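Local coordinates for protein N6 adenine specific DNA methylase (Encephalitozoon cuniculi, PDB 3Q87) that binds S-adenosylmethionine as the catalytic subunit of the Mtq2-Trm112 complex, which methylates the translation termination factor eRF1, at residues Glu8-Tyr11 against Thr12-Ala16; Asp51-Ile54 against Arg55-Glu58. All coordinates share one frame; numbering follows the deposited sequence.

Overall arrangement
Both contacts are local, and both border S-adenosylmethionine, contact 1 at its methionine end and contact 2 at its ribose and adenine. Both are partly buried. Contact 1, nearer the chain's centre on helix 8-20, buries Asp9, Thr10, Thr12 and Leu13 and leaves Tyr11 exposed; contact 2, running from strand 46-51 into the short helix 54-58, buries Asp51, Ala56 and Leu57 and exposes Arg55 and Glu58. Their nearest atoms are about 11 Å apart, so the ligand relates them. Contact 1 combines regular helical bonds with a sulfur-aromatic approach; contact 2 uses carboxylate and amide acceptors at a helix start, with waters by Asn53 and Arg55 and a second protein chain against the apolar Ile54 and Leu57.

Contact 1 (Glu8-Tyr11 against Thr12-Ala16); sequences EDTY and TLMDA. With SAM (S-adenosylmethionine), chain D.
Met14 SD lies beside the ring of Tyr11, 3.7 Å from CD1, in a Met-aromatic contact. The sulfur is 4.8 Å from the ring centroid and 60° off the ring normal, so it approaches obliquely. The two side chains run side by side in the same direction. Met14 CG stands anti to its carbonyl carbon (chi1 -66°), and the bend at chi3 follows only after SD has come alongside the tyrosine. Thr10 lies between the Tyr11 ring and the cofactor, with OG1 modelled 4.0 Å above the ring plane, over its centre; the side chain is off the staggered positions and its methyl is set too close to the cofactor's carboxylate, so its orientation is doubtful.

Beneath these side chains, the helix bonds set the spacing. Met14 N reaches Thr10 O at 2.9 Å with an N-H...O angle of 169°, which holds the methionine one turn beyond the threonine. Asp15 N makes the next bond, to Tyr11 O at 2.9 Å, while Asp15 OD2 forms a salt bridge with Arg149. On another flank Leu13 N donates to Asp9 O at 3.3 Å, and Thr12 OG1 is modelled 3.2 Å from the same Asp9 O as a second donor.

Further out, Met14 and Leu13 pack on Ile37 of helix 36-41, whereas Thr12 and Ala16 face Ile158 of strand 155-162. The carboxylate of Asp9 accepts from the hydroxyls of Tyr4 and Tyr88, and more weakly from Asn85 ND2, a group that also binds S-adenosylmethionine. Thr10 itself borders the cofactor's methionine carboxylate. The arrangement is that of an amphipathic helix packed against the sheet of a Rossmann-like methyltransferase, its first turn forming part of the S-adenosylmethionine pocket.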
loop_
_atom_site.group_PDB
_atom_site.type_symbol
_atom_site.label_atom_id
_atom_site.label_comp_id
_atom_site.label_asym_id
_atom_site.label_seq_id
_atom_site.Cartn_x
_atom_site.Cartn_y
_atom_site.Cartn_z
ATOM N N GLU B 8 17.702 -6.279 13.001
ATOM C CA GLU B 8 17.758 -5.191 13.976
ATOM C C GLU B 8 17.282 -3.885 13.344
ATOM O O GLU B 8 16.661 -3.060 14.008
ATOM C CB GLU B 8 19.171 -5.032 14.552
ATOM C CG GLU B 8 19.549 -6.132 15.546
ATOM C CD GLU B 8 20.969 -5.991 16.097
ATOM O OE1 GLU B 8 21.408 -4.853 16.376
ATOM O OE2 GLU B 8 21.640 -7.028 16.270
ATOM N N ASP B 9 17.565 -3.708 12.057
ATOM C CA ASP B 9 17.075 -2.539 11.350
ATOM C C ASP B 9 15.548 -2.479 11.383
ATOM O O ASP B 9 14.980 -1.459 11.756
ATOM C CB ASP B 9 17.625 -2.451 9.915
ATOM C CG ASP B 9 17.329 -3.690 9.062
ATOM O OD1 ASP B 9 17.102 -4.797 9.590
ATOM O OD2 ASP B 9 17.346 -3.546 7.823
ATOM N N THR B 10 14.882 -3.574 11.020
ATOM C CA THR B 10 13.422 -3.564 11.036
ATOM C C THR B 10 12.907 -3.273 12.451
ATOM O O THR B 10 11.998 -2.486 12.630
ATOM C CB THR B 10 12.775 -4.864 10.470
ATOM O OG1 THR B 10 12.110 -5.583 11.513
ATOM C CG2 THR B 10 13.785 -5.760 9.804
ATOM N N TYR B 11 13.508 -3.886 13.461
ATOM C CA TYR B 11 13.023 -3.668 14.823
ATOM C C TYR B 11 13.213 -2.239 15.358
ATOM O O TYR B 11 12.451 -1.793 16.207
ATOM C CB TYR B 11 13.593 -4.720 15.780
ATOM C CG TYR B 11 13.074 -6.097 15.449
ATOM C CD1 TYR B 11 11.708 -6.354 15.445
ATOM C CD2 TYR B 11 13.935 -7.131 15.118
ATOM C CE1 TYR B 11 11.212 -7.612 15.141
ATOM C CE2 TYR B 11 13.447 -8.389 14.799
ATOM C CZ TYR B 11 12.087 -8.622 14.819
ATOM O OH TYR B 11 11.587 -9.871 14.512
ATOM N N THR B 12 14.208 -1.515 14.864
ATOM C CA THR B 12 14.321 -0.114 15.258
ATOM C C THR B 12 13.211 0.734 14.603
ATOM O O THR B 12 12.685 1.657 15.219
ATOM C CB THR B 12 15.719 0.495 14.962
ATOM O OG1 THR B 12 15.755 1.006 13.630
ATOM C CG2 THR B 12 16.812 -0.538 15.128
ATOM N N LEU B 13 12.852 0.421 13.361
ATOM C CA LEU B 13 11.707 1.079 12.735
ATOM C C LEU B 13 10.442 0.753 13.533
ATOM O O LEU B 13 9.684 1.645 13.910
ATOM C CB LEU B 13 11.575 0.687 11.247
ATOM C CG LEU B 13 10.417 1.284 10.425
ATOM C CD1 LEU B 13 10.312 2.785 10.613
ATOM C CD2 LEU B 13 10.525 0.935 8.917
ATOM N N MET B 14 10.242 -0.526 13.831
ATOM C CA MET B 14 9.071 -0.938 14.590
ATOM C C MET B 14 8.998 -0.258 15.959
ATOM O O MET B 14 7.922 0.167 16.386
ATOM C CB MET B 14 9.041 -2.457 14.747
ATOM C CG MET B 14 8.839 -3.173 13.419
ATOM S SD MET B 14 8.788 -4.983 13.538
ATOM C CE MET B 14 7.206 -5.262 14.351
ATOM N N ASP B 15 10.135 -0.163 16.644
ATOM C CA ASP B 15 10.171 0.482 17.953
ATOM C C ASP B 15 9.751 1.945 17.845
ATOM O O ASP B 15 8.952 2.423 18.648
ATOM C CB ASP B 15 11.561 0.380 18.599
ATOM C CG ASP B 15 11.839 -0.997 19.201
ATOM O OD1 ASP B 15 10.912 -1.841 19.272
ATOM O OD2 ASP B 15 12.997 -1.235 19.605
ATOM N N ALA B 16 10.267 2.652 16.842
ATOM C CA ALA B 16 9.882 4.048 16.663
ATOM C C ALA B 16 8.392 4.225 16.330
ATOM O O ALA B 16 7.742 5.149 16.834
ATOM C CB ALA B 16 10.761 4.730 15.634
HETATM N N SAM D . 9.803 -4.292 5.645
HETATM C CA SAM D . 10.803 -5.363 5.748
HETATM C C SAM D . 11.565 -5.212 7.073
HETATM O O SAM D . 12.145 -6.161 7.602
HETATM O OXT SAM D . 11.617 -4.129 7.653
HETATM C CB SAM D . 11.749 -5.487 4.522
HETATM C CG SAM D . 12.817 -4.411 4.206
HETATM S SD SAM D . 14.048 -4.777 2.877
HETATM C CE SAM D . 15.515 -3.888 3.439
HETATM C "C5'" SAM D . 13.522 -3.716 1.508
HETATM C "C4'" SAM D . 12.285 -4.318 0.861
HETATM O "O4'" SAM D . 11.893 -3.522 -0.246
HETATM C "C3'" SAM D . 12.515 -5.729 0.341
HETATM O "O3'" SAM D . 11.448 -6.541 0.778
HETATM C "C2'" SAM D . 12.474 -5.592 -1.168
HETATM O "O2'" SAM D . 11.928 -6.709 -1.831
HETATM C "C1'" SAM D . 11.583 -4.382 -1.326
HETATM N N9 SAM D . 11.838 -3.623 -2.541
HETATM C C8 SAM D . 13.012 -3.466 -3.242
HETATM N N7 SAM D . 12.754 -2.658 -4.295
HETATM C C5 SAM D . 11.435 -2.303 -4.252
HETATM C C6 SAM D . 10.636 -1.502 -5.049
HETATM N N6 SAM D . 11.160 -0.899 -6.112
HETATM N N1 SAM D . 9.298 -1.329 -4.737
HETATM C C2 SAM D . 8.737 -1.944 -3.630
HETATM N N3 SAM D . 9.541 -2.739 -2.836
HETATM C C4 SAM D . 10.852 -2.910 -3.150
#

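Contact 2 (Asp51-Ile54 against Arg55-Glu58); sequences DLNI and RALE. With SAM (S-adenosylmethionine), chain D.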
loop_
_atom_site.group_PDB
_atom_site.type_symbol
_atom_site.label_atom_id
_atom_site.label_comp_id
_atom_site.label_asym_id
_atom_site.label_seq_id
_atom_site.Cartn_x
_atom_site.Cartn_y
_atom_site.Cartn_z
ATOM N N ASP B 51 5.259 -4.983 -2.209
ATOM C CA ASP B 51 6.658 -5.355 -2.397
ATOM C C ASP B 51 6.888 -5.692 -3.865
ATOM O O ASP B 51 5.961 -6.065 -4.587
ATOM C CB ASP B 51 7.041 -6.563 -1.517
ATOM C CG ASP B 51 8.520 -6.573 -1.156
ATOM O OD1 ASP B 51 8.848 -6.361 0.024
ATOM O OD2 ASP B 51 9.357 -6.757 -2.060
ATOM N N LEU B 52 8.121 -5.511 -4.313
ATOM C CA LEU B 52 8.521 -5.911 -5.652
ATOM C C LEU B 52 8.741 -7.424 -5.692
ATOM O O LEU B 52 8.622 -8.052 -6.741
ATOM C CB LEU B 52 9.814 -5.181 -6.035
ATOM C CG LEU B 52 10.284 -5.293 -7.480
ATOM C CD1 LEU B 52 9.211 -4.701 -8.397
ATOM C CD2 LEU B 52 11.609 -4.550 -7.644
ATOM N N ASN B 53 9.046 -8.001 -4.528
ATOM C CA ASN B 53 9.433 -9.406 -4.397
ATOM C C ASN B 53 8.244 -10.360 -4.199
ATOM O O ASN B 53 7.667 -10.438 -3.107
ATOM C CB ASN B 53 10.430 -9.522 -3.233
ATOM C CG ASN B 53 10.902 -10.930 -2.993
ATOM O OD1 ASN B 53 10.490 -11.863 -3.675
ATOM N ND2 ASN B 53 11.773 -11.093 -2.004
ATOM N N ILE B 54 7.886 -11.100 -5.246
ATOM C CA ILE B 54 6.674 -11.916 -5.190
ATOM C C ILE B 54 6.813 -13.086 -4.205
ATOM O O ILE B 54 5.853 -13.480 -3.537
ATOM C CB ILE B 54 6.256 -12.433 -6.598
ATOM C CG1 ILE B 54 4.801 -12.890 -6.573
ATOM C CG2 ILE B 54 7.177 -13.552 -7.085
ATOM C CD1 ILE B 54 3.823 -11.780 -6.250
ATOM N N ARG B 55 8.019 -13.625 -4.115
ATOM C CA ARG B 55 8.294 -14.704 -3.184
ATOM C C ARG B 55 7.955 -14.316 -1.744
ATOM O O ARG B 55 7.384 -15.114 -1.015
ATOM C CB ARG B 55 9.750 -15.150 -3.300
ATOM C CG ARG B 55 9.937 -16.373 -4.171
ATOM C CD ARG B 55 11.393 -16.569 -4.549
ATOM N NE ARG B 55 11.691 -15.893 -5.802
ATOM C CZ ARG B 55 11.754 -16.507 -6.977
ATOM N NH1 ARG B 55 11.560 -17.817 -7.044
ATOM N NH2 ARG B 55 12.017 -15.813 -8.077
ATOM N N ALA B 56 8.295 -13.091 -1.341
ATOM C CA ALA B 56 7.984 -12.631 0.015
ATOM C C ALA B 56 6.484 -12.493 0.192
ATOM O O ALA B 56 5.933 -12.879 1.224
ATOM C CB ALA B 56 8.663 -11.312 0.309
ATOM N N LEU B 57 5.823 -11.945 -0.822
ATOM C CA LEU B 57 4.380 -11.774 -0.761
ATOM C C LEU B 57 3.682 -13.124 -0.637
ATOM O O LEU B 57 2.667 -13.233 0.034
ATOM C CB LEU B 57 3.850 -11.022 -1.989
ATOM C CG LEU B 57 4.209 -9.537 -2.130
ATOM C CD1 LEU B 57 3.471 -8.940 -3.335
ATOM C CD2 LEU B 57 3.903 -8.743 -0.860
ATOM N N GLU B 58 4.225 -14.135 -1.307
ATOM C CA GLU B 58 3.659 -15.482 -1.287
ATOM C C GLU B 58 3.822 -16.186 0.068
ATOM O O GLU B 58 3.116 -17.146 0.356
ATOM C CB GLU B 58 4.287 -16.342 -2.386
ATOM C CG GLU B 58 3.734 -16.049 -3.783
ATOM C CD GLU B 58 4.548 -16.723 -4.883
ATOM O OE1 GLU B 58 5.624 -17.291 -4.576
ATOM O OE2 GLU B 58 4.119 -16.678 -6.056
HETATM N N SAM D . 9.803 -4.292 5.645
HETATM C CA SAM D . 10.803 -5.363 5.748
HETATM C C SAM D . 11.565 -5.212 7.073
HETATM O O SAM D . 12.145 -6.161 7.602
HETATM O OXT SAM D . 11.617 -4.129 7.653
HETATM C CB SAM D . 11.749 -5.487 4.522
HETATM C CG SAM D . 12.817 -4.411 4.206
HETATM S SD SAM D . 14.048 -4.777 2.877
HETATM C CE SAM D . 15.515 -3.888 3.439
HETATM C "C5'" SAM D . 13.522 -3.716 1.508
HETATM C "C4'" SAM D . 12.285 -4.318 0.861
HETATM O "O4'" SAM D . 11.893 -3.522 -0.246
HETATM C "C3'" SAM D . 12.515 -5.729 0.341
HETATM O "O3'" SAM D . 11.448 -6.541 0.778
HETATM C "C2'" SAM D . 12.474 -5.592 -1.168
HETATM O "O2'" SAM D . 11.928 -6.709 -1.831
HETATM C "C1'" SAM D . 11.583 -4.382 -1.326
HETATM N N9 SAM D . 11.838 -3.623 -2.541
HETATM C C8 SAM D . 13.012 -3.466 -3.242
HETATM N N7 SAM D . 12.754 -2.658 -4.295
HETATM C C5 SAM D . 11.435 -2.303 -4.252
HETATM C C6 SAM D . 10.636 -1.502 -5.049
HETATM N N6 SAM D . 11.160 -0.899 -6.112
HETATM N N1 SAM D . 9.298 -1.329 -4.737
HETATM C C2 SAM D . 8.737 -1.944 -3.630
HETATM N N3 SAM D . 9.541 -2.739 -2.836
HETATM C C4 SAM D . 10.852 -2.910 -3.150
HETATM O O HOH W 1 10.700 -13.251 -6.067
HETATM O O HOH W 2 13.167 -13.380 -4.721
#
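Asn53 is the N-cap of helix 54-58: its OD1 accepts weakly from Ala56 N, 3.4 Å away. Just before it, Asp51 forms an Asx turn, OD2 taking Asn53 N at 2.8 Å on the anti side of the carboxylate. The same carboxylate spans the ribose diol of S-adenosylmethionine, O2' donating a hydrogen bond to OD2 and O3' one to OD1; Ser33 N also donates to OD1. Such an acid at the end of the second parallel strand is a hallmark of Rossmann-fold methyltransferases.

The close-packed side is apolar. Leu57 turns CD2 onto Asp51 CB at 3.9 Å, and its CD1 meets Ile54 CD1, the two side chains crossing at about a right angle. Ile115 of the neighbouring chain, ECU08_1170, packs on both Ile54 and Leu57.

The other flank is wetter and looser. With CG anti to the backbone N (chi1 180°), the Asn53 amide extends beside its own carbonyl toward the first turn, where OD1 meets Ala56 N; ND2 donates to Asp2 O, while OD1 also faces solvent molecules. Arg55 reaches that oxygen indirectly: water 1 donates to Asn53 OD1 and accepts from Arg55 NE, each at 2.8 Å.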